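Local coordinates for protein hypothetical bacterial 6-phosphogluconolactonase (Bacteroides fragilis, PDB 3SCY) that is of unproven function but, as a seven-bladed beta-propeller of the lactonase family, probably hydrolyses 6-phosphogluconolactone, at residues Arg309-Thr314 with Lys318-Ala323; Tyr272-Asn277 with Gly340-Ile345; Ala285-Asp290 with Leu296-Tyr301. All coordinates share one frame; numbering follows the deposited sequence.

Interaction 1. Residues Arg309-Thr314 with Lys318-Ala323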
# COMPACT_ATOMS: atom_id res chain seq x y z
N ARG A 309 -0.37 -3.33 -10.33
CA ARG A 309 -0.87 -3.62 -8.98
C ARG A 309 -0.51 -2.51 -7.94
O ARG A 309 -1.17 -2.39 -6.90
CB ARG A 309 -0.25 -4.97 -8.55
CG ARG A 309 -0.43 -5.38 -7.09
CD ARG A 309 0.01 -6.84 -6.90
NE ARG A 309 0.06 -7.18 -5.47
CZ ARG A 309 -0.72 -8.08 -4.87
NH1 ARG A 309 -1.62 -8.77 -5.58
NH2 ARG A 309 -0.62 -8.29 -3.56
N ASN A 310 0.53 -1.73 -8.24
CA ASN A 310 1.03 -0.71 -7.33
C ASN A 310 1.63 0.43 -8.11
O ASN A 310 2.19 0.23 -9.18
CB ASN A 310 2.11 -1.36 -6.43
CG ASN A 310 2.72 -0.40 -5.44
OD1 ASN A 310 3.68 0.32 -5.73
ND2 ASN A 310 2.10 -0.29 -4.28
N PHE A 311 1.51 1.66 -7.57
CA PHE A 311 2.17 2.79 -8.16
C PHE A 311 2.48 3.77 -7.03
O PHE A 311 2.12 3.52 -5.88
CB PHE A 311 1.35 3.42 -9.32
CG PHE A 311 0.04 4.05 -8.96
CD1 PHE A 311 -1.13 3.28 -8.88
CD2 PHE A 311 -0.06 5.42 -8.75
CE1 PHE A 311 -2.35 3.88 -8.54
CE2 PHE A 311 -1.28 6.01 -8.39
CZ PHE A 311 -2.41 5.23 -8.29
N ILE A 312 3.17 4.87 -7.35
CA ILE A 312 3.53 5.87 -6.36
C ILE A 312 3.68 7.21 -7.06
O ILE A 312 4.02 7.25 -8.25
CB ILE A 312 4.82 5.45 -5.61
CG1 ILE A 312 5.05 6.30 -4.34
CG2 ILE A 312 6.06 5.44 -6.55
CD1 ILE A 312 6.09 5.67 -3.38
N ILE A 313 3.46 8.32 -6.32
CA ILE A 313 3.68 9.68 -6.81
C ILE A 313 4.88 10.24 -6.03
O ILE A 313 4.97 10.08 -4.80
CB ILE A 313 2.41 10.55 -6.66
CG1 ILE A 313 1.24 9.91 -7.44
CG2 ILE A 313 2.67 11.99 -7.14
CD1 ILE A 313 -0.09 10.58 -7.25
N THR A 314 5.79 10.94 -6.72
CA THR A 314 6.93 11.55 -6.03
C THR A 314 6.44 12.65 -5.08
O THR A 314 5.41 13.30 -5.35
CB THR A 314 7.93 12.09 -7.04
OG1 THR A 314 7.29 13.06 -7.90
CG2 THR A 314 8.60 10.96 -7.86
N LYS A 318 5.66 15.65 -9.24
CA LYS A 318 6.01 15.74 -10.66
C LYS A 318 5.89 14.41 -11.42
O LYS A 318 5.60 14.44 -12.62
CB LYS A 318 7.42 16.33 -10.85
CG LYS A 318 7.85 16.45 -12.31
CD LYS A 318 9.15 17.20 -12.47
CE LYS A 318 9.44 17.37 -13.94
NZ LYS A 318 10.67 18.18 -14.15
N TYR A 319 6.18 13.27 -10.77
CA TYR A 319 6.12 11.99 -11.48
C TYR A 319 5.24 10.97 -10.77
O TYR A 319 5.09 10.99 -9.54
CB TYR A 319 7.53 11.37 -11.66
CG TYR A 319 8.46 12.19 -12.51
CD1 TYR A 319 8.34 12.22 -13.90
CD2 TYR A 319 9.49 12.93 -11.93
CE1 TYR A 319 9.20 12.98 -14.69
CE2 TYR A 319 10.35 13.70 -12.72
CZ TYR A 319 10.20 13.72 -14.09
OH TYR A 319 11.03 14.47 -14.91
N LEU A 320 4.65 10.09 -11.59
CA LEU A 320 3.84 8.96 -11.16
C LEU A 320 4.48 7.71 -11.77
O LEU A 320 4.65 7.60 -13.00
CB LEU A 320 2.39 9.17 -11.63
CG LEU A 320 1.36 8.18 -11.04
CD1 LEU A 320 -0.04 8.78 -11.02
CD2 LEU A 320 1.36 6.85 -11.79
N LEU A 321 4.94 6.81 -10.87
CA LEU A 321 5.65 5.60 -11.27
C LEU A 321 4.77 4.40 -11.10
O LEU A 321 4.19 4.23 -10.02
CB LEU A 321 6.92 5.42 -10.42
CG LEU A 321 8.03 6.46 -10.58
CD1 LEU A 321 7.72 7.76 -9.87
CD2 LEU A 321 9.33 5.94 -9.96
N VAL A 322 4.64 3.59 -12.16
CA VAL A 322 3.75 2.43 -12.17
C VAL A 322 4.52 1.11 -12.26
O VAL A 322 5.22 0.87 -13.24
CB VAL A 322 2.74 2.49 -13.33
CG1 VAL A 322 1.77 1.31 -13.27
CG2 VAL A 322 1.98 3.81 -13.33
N ALA A 323 4.36 0.25 -11.24
CA ALA A 323 4.95 -1.09 -11.28
C ALA A 323 4.05 -1.98 -12.13
O ALA A 323 2.87 -2.14 -11.79
CB ALA A 323 5.07 -1.64 -9.86
O HOH W 1 2.52 -4.29 -10.01
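F311 and I313 on one strand and L320 on the other interlock on one face of a beta hairpin, the two first strands (310-313 and 319-324) of a four-stranded propeller blade. L320 is the bump: its CG stands anti to the backbone N (chi1 -170°), which swings the isobutyl fork across to the hollow between the two neighbours. CD2 lands on the F311 ring at CD2, 3.6 Å away, while CD1 reaches I313 CG1 at 4.0 Å; L320 crosses both F311 and I313 at a slant. Beyond this trio the Y274 side chain of strand 272-277 packs against all three, and H265 meets the F311 ring edge-to-face, so this face is pressed against the preceding blade.

The other face carries I312 and L321, lying side by side with I312 CG2 against L321 CB at 4.0 Å. The L321 fork then runs on to T314, where CD1 touches the T314 methyl CG2, the two side chains crossing roughly at right angles. L357 and F359 of strand 354-360 lie against I312, which places this face toward the blade that closes the ring.

Between the faces the backbones are stitched by a reciprocal pair: I312 N to L321 O, and L321 N to I312 O at 2.8 Å. T314 ends the ladder. Its N donates to Y319 O, and its hydroxyl, which also bonds N316 OD1 in the turn, sits between its own N and carbonyl carbon (chi1 59°), where OG1 accepts a nearly straight bond from Y319 N, 3.1 Å at 168°.

Interaction 2. Residues Tyr272-Asn277 with Gly340-Ile345; sequences YLYASN and GLLTDI. With NA (sodium ion), chain E.
Y272 and Y274 lie two residues apart on strand 272-277, and G340 meets both in different ways. The alpha carbon of G340 sits squarely over the Y272 ring, CA 3.5 Å from the ring centroid and on the ring normal, a CH-pi contact; G340 N lies over the same face, nearest CZ. The positive phi of G340, 83°, is one that glycine takes readily. Y274 approaches roughly at right angles to that and uses its hydroxyl: OH donates to G340 O at 2.6 Å, with the carbonyl oxygen near the plane of the tyrosine ring, at its edge. The bond meets the carbonyl at 118°, well bent from the C=O direction. Beside it, L342 CD2 packs on Y274 CE2 at 4.0 Å, the leucine and tyrosine side chains running past one another head to tail.

Next come the groups that set these rings. Y272 OH bonds A338 O, tying the far end of the ring to the loop that leads into G340, and R335 NE bonds Y274 OH as well. I286 of strand 283-289 and L320 of strand 319-324 both touch Y274, so its ring is packed between one blade and the next.

Outermost is a sodium ion. L342 O binds it at 2.4 Å, four waters join, and Q302 OE1 supplies the remaining ligand from strand 296-303 of the preceding blade; one of those waters also accepts from L342 N.

Carbonyl oxygen, amide oxygen and water are all neutral ligands, fitting for sodium, while R335, as the second partner of Y274 OH, would probably polarise the phenol and strengthen its short bond to G340 O.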
# COMPACT_ATOMS: atom_id res chain seq x y z
N TYR A 272 -5.66 15.86 -7.17
CA TYR A 272 -6.04 14.74 -8.02
C TYR A 272 -5.88 13.45 -7.32
O TYR A 272 -5.03 13.33 -6.44
CB TYR A 272 -5.21 14.70 -9.33
CG TYR A 272 -5.50 15.88 -10.23
CD1 TYR A 272 -6.59 15.87 -11.10
CD2 TYR A 272 -4.75 17.05 -10.15
CE1 TYR A 272 -6.92 16.99 -11.86
CE2 TYR A 272 -5.07 18.17 -10.89
CZ TYR A 272 -6.15 18.13 -11.76
OH TYR A 272 -6.48 19.26 -12.48
N LEU A 273 -6.76 12.51 -7.66
CA LEU A 273 -6.75 11.15 -7.16
C LEU A 273 -6.52 10.21 -8.34
O LEU A 273 -7.13 10.37 -9.40
CB LEU A 273 -8.06 10.82 -6.43
CG LEU A 273 -8.09 9.42 -5.77
CD1 LEU A 273 -8.68 9.47 -4.42
CD2 LEU A 273 -8.80 8.38 -6.64
N TYR A 274 -5.71 9.17 -8.11
CA TYR A 274 -5.39 8.18 -9.13
C TYR A 274 -5.72 6.80 -8.62
O TYR A 274 -5.46 6.49 -7.45
CB TYR A 274 -3.89 8.26 -9.49
CG TYR A 274 -3.51 9.61 -10.05
CD1 TYR A 274 -3.18 10.68 -9.21
CD2 TYR A 274 -3.46 9.82 -11.43
CE1 TYR A 274 -2.90 11.95 -9.73
CE2 TYR A 274 -3.11 11.06 -11.96
CZ TYR A 274 -2.85 12.13 -11.10
OH TYR A 274 -2.55 13.35 -11.65
N ALA A 275 -6.26 5.94 -9.50
CA ALA A 275 -6.59 4.58 -9.12
C ALA A 275 -6.25 3.65 -10.26
O ALA A 275 -6.57 3.97 -11.41
CB ALA A 275 -8.07 4.47 -8.74
N SER A 276 -5.56 2.54 -9.98
CA SER A 276 -5.15 1.66 -11.06
C SER A 276 -6.10 0.48 -11.27
O SER A 276 -6.80 0.07 -10.34
CB SER A 276 -3.73 1.16 -10.86
OG SER A 276 -3.61 0.25 -9.76
N ASN A 277 -6.08 -0.05 -12.50
CA ASN A 277 -6.89 -1.17 -12.93
C ASN A 277 -6.05 -2.19 -13.61
O ASN A 277 -5.19 -1.83 -14.40
CB ASN A 277 -7.95 -0.69 -13.94
CG ASN A 277 -8.98 0.24 -13.37
OD1 ASN A 277 -9.56 -0.00 -12.31
ND2 ASN A 277 -9.33 1.28 -14.15
N GLY A 340 -3.78 17.23 -14.12
CA GLY A 340 -3.74 15.88 -13.56
C GLY A 340 -3.30 14.82 -14.56
O GLY A 340 -3.05 13.68 -14.16
N LEU A 341 -3.18 15.18 -15.86
CA LEU A 341 -2.86 14.23 -16.93
C LEU A 341 -1.42 13.78 -16.94
O LEU A 341 -0.52 14.45 -16.43
CB LEU A 341 -3.27 14.78 -18.29
CG LEU A 341 -4.73 15.21 -18.40
CD1 LEU A 341 -5.02 15.75 -19.80
CD2 LEU A 341 -5.72 14.06 -18.00
N LEU A 342 -1.21 12.59 -17.51
CA LEU A 342 0.07 11.90 -17.48
C LEU A 342 0.71 11.76 -18.85
O LEU A 342 -0.01 11.62 -19.85
CB LEU A 342 -0.15 10.49 -16.88
CG LEU A 342 -0.80 10.44 -15.51
CD1 LEU A 342 -0.99 9.00 -15.05
CD2 LEU A 342 0.04 11.22 -14.47
N THR A 343 2.07 11.77 -18.88
CA THR A 343 2.88 11.61 -20.09
C THR A 343 3.99 10.61 -19.82
O THR A 343 4.82 10.85 -18.94
CB THR A 343 3.47 12.95 -20.55
OG1 THR A 343 2.43 13.91 -20.72
CG2 THR A 343 4.28 12.83 -21.85
N ASP A 344 4.04 9.51 -20.58
CA ASP A 344 5.12 8.52 -20.47
C ASP A 344 6.40 9.18 -20.97
O ASP A 344 6.46 9.64 -22.13
CB ASP A 344 4.78 7.24 -21.25
CG ASP A 344 5.73 6.08 -21.04
OD1 ASP A 344 6.81 6.27 -20.41
OD2 ASP A 344 5.43 4.98 -21.53
N ILE A 345 7.42 9.25 -20.09
CA ILE A 345 8.70 9.88 -20.43
C ILE A 345 9.67 8.86 -21.03
O ILE A 345 10.77 9.25 -21.43
CB ILE A 345 9.32 10.64 -19.23
CG1 ILE A 345 9.85 9.67 -18.13
CG2 ILE A 345 8.39 11.72 -18.68
CD1 ILE A 345 10.67 10.40 -17.01
NA NA E . -1.70 10.33 -20.87
O HOH W 2 -3.51 10.97 -19.04
O HOH W 3 -0.70 10.35 -22.91
O HOH W 4 -3.65 8.90 -21.75
O HOH W 5 -3.01 12.56 -21.47

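Interaction 3. Residues Ala285-Asp290 with Leu296-Tyr301; sequences AIFKVD and LTKVGY
A classic beta bulge shifts the pairing by one residue, setting V299 and G300 together opposite I286. I286 O takes two N-H groups, V299 N at 2.8 Å and nearly straight (174°), G300 N longer at 3.3 Å. I286 N returns a bond to G300 O, approaching from above the carbonyl plane. Past the bulge the ladder resumes with K288 N to T297 O and T297 N to K288 O.

The hairpin joins strands 283-289 and 296-303, the outer half of a four-stranded propeller blade, and its two faces differ. On one, K298 lies across the F287 ring: CG is over a face toward the rim, and CE is 3.7 Å from CZ. The lysine chain runs anti to the backbone N and then bends at chi3 (-74°), carrying NZ to A252 O. L296 reaches the same ring with CB, and its CD2 meets V289 CG2 at 3.6 Å, side by side; V251 of strand 244-252 packs on both F287 and L296. V299, at the bulge, spreads its methyls toward the I286 and K288 side: CG2 to I286 CG2 at 3.6 Å and CG1 to K288 CB, while a water bridges K288 O and T297 OG1.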
# COMPACT_ATOMS: atom_id res chain seq x y z
N ALA A 285 -6.83 5.48 -13.69
CA ALA A 285 -7.94 6.44 -13.79
C ALA A 285 -7.54 7.69 -13.01
O ALA A 285 -6.93 7.58 -11.93
CB ALA A 285 -9.22 5.83 -13.22
N ILE A 286 -7.86 8.86 -13.55
CA ILE A 286 -7.49 10.14 -12.97
C ILE A 286 -8.74 10.93 -12.62
O ILE A 286 -9.59 11.16 -13.49
CB ILE A 286 -6.61 10.94 -13.96
CG1 ILE A 286 -5.46 10.05 -14.55
CG2 ILE A 286 -6.11 12.26 -13.29
CD1 ILE A 286 -4.66 10.69 -15.72
N PHE A 287 -8.81 11.36 -11.37
CA PHE A 287 -9.94 12.13 -10.85
C PHE A 287 -9.50 13.45 -10.28
O PHE A 287 -8.46 13.53 -9.62
CB PHE A 287 -10.68 11.37 -9.75
CG PHE A 287 -11.23 10.03 -10.16
CD1 PHE A 287 -10.44 8.89 -10.09
CD2 PHE A 287 -12.56 9.90 -10.57
CE1 PHE A 287 -10.96 7.64 -10.45
CE2 PHE A 287 -13.07 8.65 -10.91
CZ PHE A 287 -12.28 7.52 -10.82
N LYS A 288 -10.32 14.47 -10.52
CA LYS A 288 -10.12 15.79 -9.93
C LYS A 288 -10.84 15.80 -8.61
O LYS A 288 -11.98 15.36 -8.55
CB LYS A 288 -10.67 16.89 -10.85
CG LYS A 288 -10.40 18.29 -10.34
CD LYS A 288 -10.90 19.38 -11.33
CE LYS A 288 -9.93 20.54 -11.40
NZ LYS A 288 -9.65 21.14 -10.06
N VAL A 289 -10.16 16.25 -7.54
CA VAL A 289 -10.75 16.31 -6.22
C VAL A 289 -11.31 17.70 -5.98
O VAL A 289 -10.61 18.69 -6.19
CB VAL A 289 -9.69 15.95 -5.14
CG1 VAL A 289 -10.28 16.05 -3.73
CG2 VAL A 289 -9.12 14.55 -5.38
N ASP A 290 -12.56 17.77 -5.50
CA ASP A 290 -13.14 19.04 -5.08
C ASP A 290 -12.59 19.23 -3.66
O ASP A 290 -12.90 18.42 -2.78
CB ASP A 290 -14.67 18.99 -5.15
CG ASP A 290 -15.35 20.30 -4.76
OD1 ASP A 290 -15.32 20.64 -3.56
OD2 ASP A 290 -15.93 20.95 -5.64
N LEU A 296 -15.22 13.48 -6.15
CA LEU A 296 -14.39 13.20 -7.31
C LEU A 296 -15.14 13.31 -8.63
O LEU A 296 -16.29 12.89 -8.73
CB LEU A 296 -13.84 11.76 -7.23
CG LEU A 296 -13.08 11.39 -5.94
CD1 LEU A 296 -12.78 9.93 -5.90
CD2 LEU A 296 -11.78 12.19 -5.79
N THR A 297 -14.43 13.79 -9.65
CA THR A 297 -14.94 13.83 -11.02
C THR A 297 -13.79 13.30 -11.91
O THR A 297 -12.66 13.81 -11.84
CB THR A 297 -15.51 15.21 -11.39
OG1 THR A 297 -14.53 16.23 -11.24
CG2 THR A 297 -16.75 15.58 -10.58
N LYS A 298 -14.06 12.25 -12.74
CA LYS A 298 -13.02 11.68 -13.60
C LYS A 298 -12.61 12.70 -14.65
O LYS A 298 -13.47 13.40 -15.21
CB LYS A 298 -13.46 10.37 -14.26
CG LYS A 298 -12.27 9.55 -14.77
CD LYS A 298 -12.61 8.23 -15.39
CE LYS A 298 -13.02 7.18 -14.40
NZ LYS A 298 -13.41 5.92 -15.09
N VAL A 299 -11.31 12.83 -14.86
CA VAL A 299 -10.78 13.77 -15.85
C VAL A 299 -9.94 13.06 -16.93
O VAL A 299 -9.70 13.66 -17.98
CB VAL A 299 -9.99 14.95 -15.22
CG1 VAL A 299 -10.87 15.81 -14.32
CG2 VAL A 299 -8.76 14.46 -14.47
N GLY A 300 -9.51 11.82 -16.71
CA GLY A 300 -8.71 11.16 -17.74
C GLY A 300 -8.38 9.73 -17.40
O GLY A 300 -8.83 9.20 -16.37
N TYR A 301 -7.62 9.10 -18.30
CA TYR A 301 -7.23 7.70 -18.13
C TYR A 301 -5.93 7.47 -18.85
O TYR A 301 -5.77 7.90 -20.01
CB TYR A 301 -8.33 6.77 -18.70
CG TYR A 301 -8.16 5.36 -18.19
CD1 TYR A 301 -8.69 4.97 -16.97
CD2 TYR A 301 -7.45 4.40 -18.92
CE1 TYR A 301 -8.49 3.69 -16.45
CE2 TYR A 301 -7.26 3.11 -18.43
CZ TYR A 301 -7.82 2.75 -17.21
OH TYR A 301 -7.66 1.49 -16.69
O HOH W 6 -14.47 16.97 -8.47

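How the interactions relate
Following the chain from its N terminus, strand 272-277 comes first, then interaction 3 closes the short hairpin 285-290 with 296-301 in the same blade. The chain passes to the next blade, where interaction 1 closes the hairpin 309-314 with 318-323, and interaction 2 finally brings 340-345 back to 272-277. Interactions 3 and 1 therefore lie in series, both within the long loop that interaction 2 closes, and none cross. Strand 272-277 links the set: Y274 faces interaction 1, while L273 O and A275 O probably bond F287 N and A285 N of interaction 3. Together they tie two adjacent propeller blades.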